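Local coordinates for tRNA (Guanine-N(1)-)-methyltransferase (Aquifex aeolicus, PDB 1OY5), which transfers the methyl group of S-adenosyl-L-methionine to N1 of guanosine 37 in tRNA, working as a homodimer, at the interface of chains A and B. Sequence-based numbering; all coordinates share one arbitrary frame. Chains: chain A/B, tRNA (Guanine-N(1)-)-methyltransferase.

The interface of chains A and B. Residues chain A 181-183; chain B 57, 64-65, 67, 121, 123.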
loop_
_atom_site.group_PDB
_atom_site.type_symbol
_atom_site.label_atom_id
_atom_site.label_comp_id
_atom_site.label_asym_id
_atom_site.label_seq_id
_atom_site.Cartn_x
_atom_site.Cartn_y
_atom_site.Cartn_z
ATOM N N VAL A 181 13.886 16.408 -10.351
ATOM C CA VAL A 181 13.151 17.652 -10.159
ATOM C C VAL A 181 13.803 18.508 -9.082
ATOM O O VAL A 181 14.472 17.993 -8.189
ATOM C CB VAL A 181 11.719 17.374 -9.746
ATOM C CG1 VAL A 181 11.115 16.344 -10.669
ATOM C CG2 VAL A 181 11.660 16.908 -8.300
ATOM N N TYR A 182 13.605 19.818 -9.175
ATOM C CA TYR A 182 14.218 20.756 -8.243
ATOM C C TYR A 182 13.230 21.831 -7.834
ATOM O O TYR A 182 12.270 22.090 -8.548
ATOM C CB TYR A 182 15.430 21.430 -8.904
ATOM C CG TYR A 182 16.630 20.525 -9.057
ATOM C CD1 TYR A 182 17.603 20.473 -8.081
ATOM C CD2 TYR A 182 16.788 19.726 -10.186
ATOM C CE1 TYR A 182 18.682 19.650 -8.207
ATOM C CE2 TYR A 182 17.878 18.893 -10.323
ATOM C CZ TYR A 182 18.818 18.858 -9.323
ATOM O OH TYR A 182 19.923 18.041 -9.436
ATOM N N THR A 183 13.469 22.462 -6.690
ATOM C CA THR A 183 12.608 23.554 -6.249
ATOM C C THR A 183 13.326 24.755 -5.581
ATOM O O THR A 183 14.497 24.681 -5.177
ATOM C CB THR A 183 11.491 23.059 -5.372
ATOM O OG1 THR A 183 10.566 24.135 -5.218
ATOM C CG2 THR A 183 11.990 22.735 -3.942
ATOM N N TYR B 57 11.139 24.354 -10.768
ATOM C CA TYR B 57 11.780 25.149 -11.791
ATOM C C TYR B 57 11.348 24.686 -13.164
ATOM O O TYR B 57 10.606 23.720 -13.298
ATOM C CB TYR B 57 13.288 24.978 -11.686
ATOM C CG TYR B 57 13.919 25.845 -10.629
ATOM C CD1 TYR B 57 14.464 25.294 -9.478
ATOM C CD2 TYR B 57 13.969 27.222 -10.779
ATOM C CE1 TYR B 57 15.035 26.099 -8.512
ATOM C CE2 TYR B 57 14.531 28.027 -9.819
ATOM C CZ TYR B 57 15.058 27.457 -8.688
ATOM O OH TYR B 57 15.617 28.243 -7.715
ATOM N N VAL B 64 6.757 21.053 -5.542
ATOM C CA VAL B 64 7.730 20.030 -5.155
ATOM C C VAL B 64 8.161 20.205 -3.697
ATOM O O VAL B 64 8.135 21.305 -3.163
ATOM C CB VAL B 64 8.946 20.095 -6.108
ATOM C CG1 VAL B 64 10.147 19.394 -5.543
ATOM C CG2 VAL B 64 8.568 19.490 -7.443
ATOM N N LEU B 65 8.540 19.121 -3.046
ATOM C CA LEU B 65 8.981 19.229 -1.661
ATOM C C LEU B 65 10.360 19.833 -1.629
ATOM O O LEU B 65 11.258 19.408 -2.359
ATOM C CB LEU B 65 9.006 17.869 -0.960
ATOM C CG LEU B 65 7.660 17.167 -0.834
ATOM C CD1 LEU B 65 7.849 15.916 -0.007
ATOM C CD2 LEU B 65 6.623 18.094 -0.219
ATOM N N PRO B 67 14.129 21.036 -0.257
ATOM C CA PRO B 67 15.285 20.399 0.371
ATOM C C PRO B 67 15.434 20.668 1.870
ATOM O O PRO B 67 15.668 19.726 2.642
ATOM C CB PRO B 67 16.457 21.031 -0.371
ATOM C CG PRO B 67 15.881 21.525 -1.612
ATOM C CD PRO B 67 14.534 22.030 -1.262
ATOM N N ASP B 121 12.840 17.288 -4.375
ATOM C CA ASP B 121 14.045 17.918 -4.919
ATOM C C ASP B 121 15.193 16.910 -4.934
ATOM O O ASP B 121 15.493 16.264 -3.924
ATOM C CB ASP B 121 14.417 19.113 -4.022
ATOM C CG ASP B 121 15.496 20.007 -4.604
ATOM O OD1 ASP B 121 15.132 21.006 -5.258
ATOM O OD2 ASP B 121 16.720 19.836 -4.421
ATOM N N ARG B 123 18.302 17.127 -4.786
ATOM C CA ARG B 123 19.381 17.351 -3.830
ATOM C C ARG B 123 19.238 16.491 -2.570
ATOM O O ARG B 123 20.220 16.226 -1.887
ATOM C CB ARG B 123 19.445 18.826 -3.473
ATOM C CG ARG B 123 19.854 19.675 -4.651
ATOM C CD ARG B 123 19.739 21.165 -4.427
ATOM N NE ARG B 123 18.353 21.616 -4.514
ATOM C CZ ARG B 123 17.964 22.883 -4.401
ATOM N NH1 ARG B 123 18.865 23.833 -4.199
ATOM N NH2 ARG B 123 16.672 23.205 -4.505
#
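In this two-fold homodimer interface an extended stretch of one subunit, A:Val181 to A:Thr183, is clasped by loop, strand and helix residues of the other, and this patch and its twin with the chains exchanged help tie the dimer together. It illustrates how a charged pair can direct its hydrogen bonds to a partner's backbone. The amide N of A:Thr183 gives a hydrogen bond of 2.6 Å to the carboxylate OD1 of B:Asp121, nearly along the C-O axis. CG of B:Asp121 lies anti to its own backbone nitrogen (chi1 -170°), which points the carboxylate at chain A. B:Arg123, its chain bent at chi3, holds B:Asp121 side-on through NE and NH2, one nitrogen to each oxygen, and so fixes the carboxylate while itself reaching chain A; OD2 also takes the backbone N-H of B:Arg123. An asparagine in place of B:Asp121 would probably leave the B:Arg123 guanidinium without its mate in charge and freer to turn away from chain A. The ring of A:Tyr182 stands almost perpendicular to the carboxylate, 89° between planes, with CE1 resting 3.7 Å from CG of B:Arg123. CB of A:Thr183 packs 3.9 Å from CG1 of B:Val64, while the threonine methyl CG2 meets CD of B:Pro67 at 3.8 Å. The carbonyl O of A:Thr183 lies in the guanidinium plane of B:Arg123 and accepts a bent hydrogen bond from NH2 at 2.7 Å.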